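Local structure of succinylglutamate desuccinylase/aspartoacylase (Ruegeria sp. TM1040, 3NA6) at residues 227-231 with 242-246; 259-264 with 298-303; 24-28 with 122-126. The protein probably hydrolyses N-acylated amino acids as a metal-dependent deacylase of the succinylglutamate desuccinylase/aspartoacylase family. One frame throughout, in Å; residues are numbered along the deposited sequence.

Interaction 1 of 3, residues 227-231 with 242-246; sequences KGLRN and EMQID
Lys227 crosses the side chain of Gln244 on its way to Asp246. Its CB lies 3.6 Å from Gln244 OE1. CG stands anti to the backbone N (chi1 164°) and packs on the same amide, with Lys227 CG 3.7 Å from Gln244 CD. CD lies between the Gln244 amide nitrogen NE2 and Asp246 OD2, near both. CE has Gln244 O and Asp246 OD2 beside it. NZ ends in a salt bridge, 2.8 Å from Asp246 OD2, on the anti lone pair of that oxygen. Asn179 OD1 is a second acceptor for NZ. The segment 242-246 belongs to the loop that follows helix 219-235 and doubles back along it towards strand 249-250. Asn231, on that helix, pairs its amide with the loop backbone. Its ND2 gives a bond to Gln244 O (2.8 Å) in the carbonyl plane, and its OD1 accepts one from Gln244 N (2.9 Å). With an alanine here, both backbone groups of Gln244 would probably lose these partners and the loop could shift from the helix. Arg230 NH1 meets Glu242 O at 2.9 Å, at the guanidinium edge. NH2 adds a weak bond to the same oxygen, and NH1 also donates to a water.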
# COMPACT_ATOMS: atom_id res chain seq x y z
N LYS A 227 -19.53 -11.38 34.04
CA LYS A 227 -20.67 -11.43 34.97
C LYS A 227 -21.98 -11.44 34.18
O LYS A 227 -22.89 -12.24 34.44
CB LYS A 227 -20.62 -10.24 35.92
CG LYS A 227 -21.90 -9.90 36.69
CD LYS A 227 -21.82 -8.46 37.29
CE LYS A 227 -23.18 -7.88 37.61
NZ LYS A 227 -23.19 -6.41 37.86
N GLY A 228 -22.08 -10.52 33.23
CA GLY A 228 -23.26 -10.41 32.38
C GLY A 228 -23.52 -11.72 31.65
O GLY A 228 -24.65 -12.18 31.62
N LEU A 229 -22.47 -12.34 31.11
CA LEU A 229 -22.57 -13.61 30.38
C LEU A 229 -23.02 -14.74 31.29
O LEU A 229 -23.97 -15.48 30.97
CB LEU A 229 -21.23 -13.99 29.78
CG LEU A 229 -21.11 -15.29 28.96
CD1 LEU A 229 -22.20 -15.30 27.86
CD2 LEU A 229 -19.64 -15.47 28.38
N ARG A 230 -22.37 -14.84 32.46
CA ARG A 230 -22.75 -15.85 33.42
C ARG A 230 -24.19 -15.61 33.89
O ARG A 230 -25.01 -16.56 33.90
CB ARG A 230 -21.78 -15.88 34.59
CG ARG A 230 -22.08 -17.00 35.58
CD ARG A 230 -21.07 -17.04 36.76
NE ARG A 230 -21.55 -17.90 37.83
CZ ARG A 230 -22.38 -17.53 38.83
NH1 ARG A 230 -22.82 -16.28 38.95
NH2 ARG A 230 -22.76 -18.44 39.71
N ASN A 231 -24.52 -14.38 34.26
CA ASN A 231 -25.89 -14.04 34.64
C ASN A 231 -26.94 -14.45 33.60
O ASN A 231 -27.94 -15.09 33.98
CB ASN A 231 -26.07 -12.56 34.92
CG ASN A 231 -25.53 -12.13 36.29
OD1 ASN A 231 -25.17 -12.94 37.14
ND2 ASN A 231 -25.47 -10.83 36.50
N GLU A 242 -26.02 -18.64 41.56
CA GLU A 242 -26.74 -17.41 41.88
C GLU A 242 -26.15 -16.28 41.07
O GLU A 242 -24.94 -16.20 40.86
CB GLU A 242 -26.71 -17.11 43.40
CG GLU A 242 -25.51 -16.31 43.90
CD GLU A 242 -25.35 -16.39 45.42
OE1 GLU A 242 -26.07 -17.17 46.07
OE2 GLU A 242 -24.48 -15.67 45.95
N MSE A 243 -27.03 -15.43 40.58
CA MSE A 243 -26.64 -14.32 39.76
C MSE A 243 -25.99 -13.25 40.61
O MSE A 243 -26.27 -13.16 41.79
CB MSE A 243 -27.86 -13.77 39.07
CG MSE A 243 -28.51 -14.80 38.12
SE MSE A 243 -29.64 -13.86 36.90
CE MSE A 243 -30.91 -13.16 38.28
N GLN A 244 -25.11 -12.45 40.03
CA GLN A 244 -24.54 -11.31 40.72
C GLN A 244 -25.41 -10.15 40.34
O GLN A 244 -25.64 -9.91 39.14
CB GLN A 244 -23.10 -11.02 40.27
CG GLN A 244 -22.11 -12.18 40.39
CD GLN A 244 -20.80 -11.92 39.60
OE1 GLN A 244 -20.50 -12.62 38.62
NE2 GLN A 244 -20.05 -10.88 40.02
N ILE A 245 -25.92 -9.44 41.34
CA ILE A 245 -26.77 -8.28 41.15
C ILE A 245 -26.18 -7.07 41.84
O ILE A 245 -26.02 -7.04 43.05
CB ILE A 245 -28.16 -8.49 41.71
CG1 ILE A 245 -28.84 -9.70 41.05
CG2 ILE A 245 -29.01 -7.22 41.51
CD1 ILE A 245 -30.05 -10.27 41.86
N ASP A 246 -25.85 -6.06 41.05
CA ASP A 246 -25.36 -4.79 41.55
C ASP A 246 -26.30 -3.69 41.07
O ASP A 246 -27.17 -3.92 40.24
CB ASP A 246 -23.95 -4.55 41.01
CG ASP A 246 -22.97 -5.63 41.44
OD1 ASP A 246 -22.68 -5.69 42.63
OD2 ASP A 246 -22.49 -6.41 40.59
O HOH W 1 -22.73 -13.74 37.46
O HOH W 2 -23.60 -19.40 42.55

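Interaction 2 of 3, residues 259-264 with 298-303; sequences YLFSEH and VEYRAR
Tyr259 and Arg303 meet at a slant, with ring and guanidinium planes 52° apart. Arg303 CG sits between the backbone N and the carbonyl carbon (chi1 78°), and the chain then extends to the ring. Its CZ lies 4.0 Å from the Tyr259 ring centroid, 35° off the normal, an off-centre cation-pi contact. Tyr259 OH bonds to Asp255. The Leu260 and Tyr300 side chains lie alongside and point opposite ways. Leu260 CD2 touches Tyr300 CB at 4.2 Å and comes 3.3 Å from Arg301 O. The Tyr300 ring reaches across to 259-264, with CE1 3.4 Å from Phe261 O. Its OH accepts a nearly straight bond from Glu263 N (2.9 Å), and a water links it to Glu263 OE1. The same OH lies at the edge of the His264 ring. Val298 sets CG2 over that ring's face, 3.7 Å from the centroid, a CH-pi contact. The antiparallel segments join two sheets through side chains and side-chain-to-backbone contacts, without backbone-to-backbone bonds. Phe261 makes a cation-pi contact with Lys24 of a second subunit; Glu263 O bonds Arg292 of a third. Within this chain, strand 298-301 is outermost in a four-stranded sheet, beside 283-288; strand 260-261 pairs with 322-327 of the other sheet.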
# COMPACT_ATOMS: atom_id res chain seq x y z
N TYR A 259 -26.15 13.99 17.54
CA TYR A 259 -26.47 15.37 17.22
C TYR A 259 -25.26 16.29 17.21
O TYR A 259 -25.35 17.42 16.76
CB TYR A 259 -27.57 15.89 18.17
CG TYR A 259 -28.79 15.02 18.06
CD1 TYR A 259 -29.67 15.15 16.98
CD2 TYR A 259 -29.04 14.01 18.99
CE1 TYR A 259 -30.79 14.31 16.85
CE2 TYR A 259 -30.16 13.18 18.88
CZ TYR A 259 -31.03 13.33 17.80
OH TYR A 259 -32.12 12.51 17.69
N LEU A 260 -24.13 15.81 17.71
CA LEU A 260 -22.93 16.61 17.77
C LEU A 260 -21.94 16.01 16.80
O LEU A 260 -20.97 15.39 17.18
CB LEU A 260 -22.39 16.64 19.20
CG LEU A 260 -23.32 17.30 20.21
CD1 LEU A 260 -22.85 16.97 21.60
CD2 LEU A 260 -23.41 18.81 19.99
N PHE A 261 -22.26 16.16 15.52
CA PHE A 261 -21.37 15.77 14.47
C PHE A 261 -20.32 16.88 14.31
O PHE A 261 -20.64 18.06 14.40
CB PHE A 261 -22.16 15.54 13.17
CG PHE A 261 -22.80 14.16 13.09
CD1 PHE A 261 -22.02 13.01 12.86
CD2 PHE A 261 -24.19 14.00 13.28
CE1 PHE A 261 -22.60 11.73 12.81
CE2 PHE A 261 -24.79 12.69 13.24
CZ PHE A 261 -24.01 11.58 13.00
N SER A 262 -19.06 16.50 14.13
CA SER A 262 -18.06 17.49 13.81
C SER A 262 -18.19 17.91 12.36
O SER A 262 -18.40 17.07 11.49
CB SER A 262 -16.65 16.97 14.01
OG SER A 262 -15.75 18.03 13.79
N GLU A 263 -18.03 19.21 12.12
CA GLU A 263 -17.96 19.75 10.76
C GLU A 263 -16.51 20.13 10.39
O GLU A 263 -16.30 20.84 9.40
CB GLU A 263 -18.91 20.95 10.62
CG GLU A 263 -20.38 20.56 10.74
CD GLU A 263 -21.37 21.70 10.42
OE1 GLU A 263 -21.04 22.88 10.66
OE2 GLU A 263 -22.50 21.42 9.94
N HIS A 264 -15.54 19.64 11.19
CA HIS A 264 -14.13 20.04 11.06
C HIS A 264 -13.18 18.90 11.41
O HIS A 264 -13.45 18.15 12.33
CB HIS A 264 -13.84 21.19 12.03
CG HIS A 264 -14.69 22.40 11.81
ND1 HIS A 264 -14.32 23.42 10.96
CD2 HIS A 264 -15.88 22.75 12.34
CE1 HIS A 264 -15.25 24.35 10.97
NE2 HIS A 264 -16.22 23.97 11.79
N VAL A 298 -13.38 25.33 17.51
CA VAL A 298 -14.82 25.20 17.24
C VAL A 298 -15.40 24.49 18.43
O VAL A 298 -14.83 23.52 18.90
CB VAL A 298 -15.10 24.40 15.95
CG1 VAL A 298 -16.60 24.24 15.71
CG2 VAL A 298 -14.44 25.09 14.74
N GLU A 299 -16.55 24.95 18.89
CA GLU A 299 -17.16 24.43 20.12
C GLU A 299 -18.43 23.66 19.86
O GLU A 299 -19.21 24.04 19.00
CB GLU A 299 -17.48 25.61 21.05
CG GLU A 299 -16.28 26.41 21.47
CD GLU A 299 -16.57 27.45 22.53
OE1 GLU A 299 -17.67 28.03 22.54
OE2 GLU A 299 -15.67 27.68 23.37
N TYR A 300 -18.62 22.56 20.59
CA TYR A 300 -19.83 21.77 20.51
C TYR A 300 -20.47 21.77 21.90
O TYR A 300 -19.83 21.41 22.90
CB TYR A 300 -19.52 20.38 19.91
CG TYR A 300 -19.10 20.52 18.44
CD1 TYR A 300 -20.06 20.68 17.44
CD2 TYR A 300 -17.75 20.59 18.07
CE1 TYR A 300 -19.69 20.85 16.10
CE2 TYR A 300 -17.37 20.76 16.70
CZ TYR A 300 -18.35 20.92 15.74
OH TYR A 300 -18.04 21.08 14.39
N ARG A 301 -21.72 22.24 21.96
CA ARG A 301 -22.44 22.44 23.23
C ARG A 301 -23.59 21.46 23.41
O ARG A 301 -24.14 20.96 22.43
CB ARG A 301 -22.93 23.89 23.32
CG ARG A 301 -21.79 24.82 23.56
CD ARG A 301 -22.19 26.26 23.75
NE ARG A 301 -20.96 27.04 23.92
CZ ARG A 301 -20.33 27.20 25.07
NH1 ARG A 301 -20.82 26.70 26.20
NH2 ARG A 301 -19.20 27.89 25.10
N ALA A 302 -23.92 21.14 24.66
CA ALA A 302 -24.99 20.18 24.93
C ALA A 302 -26.34 20.81 24.60
O ALA A 302 -26.61 21.97 24.96
CB ALA A 302 -24.95 19.71 26.37
N ARG A 303 -27.15 20.07 23.85
CA ARG A 303 -28.48 20.51 23.42
C ARG A 303 -29.51 20.32 24.55
O ARG A 303 -30.57 20.93 24.53
CB ARG A 303 -28.91 19.75 22.16
CG ARG A 303 -29.42 18.31 22.41
CD ARG A 303 -29.27 17.39 21.18
NE ARG A 303 -29.59 15.99 21.48
CZ ARG A 303 -30.82 15.50 21.64
NH1 ARG A 303 -31.89 16.29 21.55
NH2 ARG A 303 -31.00 14.22 21.90
O HOH W 3 -19.59 22.81 13.48

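Interaction 3 of 3, residues 24-28 with 122-126; sequences KLPYS and VTQKI
Strand 24-26 brings Leu25 against the start of helix 122-134, the axes of 24-26 and 122-126 coming within 9.9 Å with 139° between their N-to-C directions. No direct hydrogen bond joins the two segments; the touching is done by side chains. Leu25 points at the helix and splits its two methyls between helix residues. CD2 rests against both Val122 and Ile126, one turn apart. It lies 3.6 Å from Val122 CG1 and 3.7 Å from Ile126 CG1. The other methyl, CD1, rests on the aliphatic part of Lys125, 3.9 Å from Lys125 CB and close to Lys125 CD. The first torsion of Leu25 (chi1 169°) swings CG away from its own backbone N and sends the branch across to the helix.

Val122 likewise uses both methyls. CG1 meets Leu25, while CG2 turns to Tyr27 and stands 3.9 Å from Tyr27 CD1. The two side chains cross at about a right angle. One valine thus touches two residues of the other segment.

Lys125 runs out extended towards Pro26. Its NZ stops 4.4 Å from Pro26 O, and two waters close the gap. Each accepts from the ammonium and donates to Pro26 O; they lie 2.7 Å and 2.6 Å from Lys125 NZ. The carbonyl is thereby linked twice to the lysine without direct contact.

This is strand-on-helix packing: an apolar patch of Leu25, Val122, Ile126 and Tyr27, bordered by the water-bridged Lys125 ammonium. Nearby, Ile7 also packs on Leu25, and Ile105 on Tyr27. Lys125 O accepts a bond from Asn5. Strand 17-26 lies next to strand 36-46 in the large mixed sheet, with Leu25 bonded through the backbone to Val37, and Ile126 of the helix reaches Ile39 on that second strand.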
# COMPACT_ATOMS: atom_id res chain seq x y z
N LYS A 24 -14.89 -24.24 8.92
CA LYS A 24 -14.07 -24.12 7.73
C LYS A 24 -14.84 -23.49 6.58
O LYS A 24 -15.78 -24.09 6.02
CB LYS A 24 -13.54 -25.49 7.33
CG LYS A 24 -12.46 -25.50 6.24
CD LYS A 24 -11.80 -26.93 6.18
CE LYS A 24 -11.84 -27.56 4.80
NZ LYS A 24 -13.11 -27.50 3.99
N LEU A 25 -14.45 -22.28 6.23
CA LEU A 25 -15.07 -21.56 5.13
C LEU A 25 -14.06 -21.55 4.01
O LEU A 25 -13.03 -20.89 4.13
CB LEU A 25 -15.40 -20.14 5.60
CG LEU A 25 -15.82 -19.05 4.64
CD1 LEU A 25 -16.91 -19.57 3.76
CD2 LEU A 25 -16.25 -17.86 5.50
N PRO A 26 -14.32 -22.28 2.93
CA PRO A 26 -13.39 -22.22 1.81
C PRO A 26 -13.17 -20.81 1.31
O PRO A 26 -14.09 -20.06 1.15
CB PRO A 26 -14.07 -23.08 0.74
CG PRO A 26 -14.99 -23.99 1.50
CD PRO A 26 -15.48 -23.14 2.63
N TYR A 27 -11.91 -20.47 1.04
CA TYR A 27 -11.54 -19.11 0.60
C TYR A 27 -10.31 -19.21 -0.30
O TYR A 27 -9.17 -19.31 0.17
CB TYR A 27 -11.31 -18.20 1.83
CG TYR A 27 -10.73 -16.83 1.54
CD1 TYR A 27 -11.14 -16.10 0.44
CD2 TYR A 27 -9.77 -16.27 2.39
CE1 TYR A 27 -10.59 -14.86 0.16
CE2 TYR A 27 -9.21 -15.03 2.12
CZ TYR A 27 -9.62 -14.34 0.99
OH TYR A 27 -9.07 -13.11 0.71
N SER A 28 -10.57 -19.27 -1.61
CA SER A 28 -9.53 -19.34 -2.60
C SER A 28 -9.05 -17.93 -2.96
O SER A 28 -9.85 -17.08 -3.28
CB SER A 28 -10.08 -20.04 -3.83
OG SER A 28 -9.10 -20.05 -4.83
N VAL A 122 -16.93 -13.46 1.63
CA VAL A 122 -16.67 -14.19 2.87
C VAL A 122 -17.64 -13.74 3.99
O VAL A 122 -18.28 -14.56 4.65
CB VAL A 122 -15.19 -14.08 3.30
CG1 VAL A 122 -15.03 -14.59 4.70
CG2 VAL A 122 -14.31 -14.92 2.31
N THR A 123 -17.77 -12.43 4.17
CA THR A 123 -18.63 -11.89 5.24
C THR A 123 -20.09 -12.32 5.06
O THR A 123 -20.78 -12.65 6.01
CB THR A 123 -18.48 -10.35 5.32
OG1 THR A 123 -17.10 -10.02 5.63
CG2 THR A 123 -19.39 -9.75 6.42
N GLN A 124 -20.56 -12.31 3.81
CA GLN A 124 -21.91 -12.73 3.50
C GLN A 124 -22.13 -14.22 3.75
O GLN A 124 -23.21 -14.61 4.16
CB GLN A 124 -22.25 -12.41 2.05
CG GLN A 124 -22.31 -10.95 1.79
CD GLN A 124 -22.68 -10.64 0.39
OE1 GLN A 124 -22.09 -11.14 -0.58
NE2 GLN A 124 -23.71 -9.82 0.24
N LYS A 125 -21.13 -15.03 3.43
CA LYS A 125 -21.15 -16.50 3.68
C LYS A 125 -21.18 -16.82 5.19
O LYS A 125 -21.93 -17.70 5.63
CB LYS A 125 -19.96 -17.19 3.00
CG LYS A 125 -20.05 -17.20 1.44
CD LYS A 125 -18.71 -17.57 0.84
CE LYS A 125 -18.79 -18.23 -0.49
NZ LYS A 125 -17.43 -18.31 -1.10
N ILE A 126 -20.42 -16.06 6.00
CA ILE A 126 -20.53 -16.14 7.46
C ILE A 126 -21.96 -15.85 7.91
O ILE A 126 -22.57 -16.64 8.65
CB ILE A 126 -19.51 -15.21 8.18
CG1 ILE A 126 -18.08 -15.64 7.87
CG2 ILE A 126 -19.70 -15.24 9.67
CD1 ILE A 126 -16.96 -14.66 8.41
O HOH W 4 -16.70 -20.56 0.22
O HOH W 5 -15.04 -17.67 -0.31

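In the fold
The three contacts are separate and follow one another in sequence, 24-28 with 122-126 closing first. Interactions 1 and 3 lie on opposite sides of the chain's centre, with centres 35 Å apart. Interaction 2, in the C-terminal sheets, lies 38 Å from interaction 1 and 41 Å from interaction 3, centre to centre. Interactions 2 and 3 meet across subunits in the assembly: Phe261 of one chain forms a cation-pi contact with Lys24 of another. The Cys258-Cys322 disulfide adjoins interaction 2. The side chain of Met243 in interaction 1 is about 12 Å from the calcium ion bound at Thr82 and Gly237. His59, Glu62 and His145 converge on one vacant point, consistent with the family's catalytic zinc site.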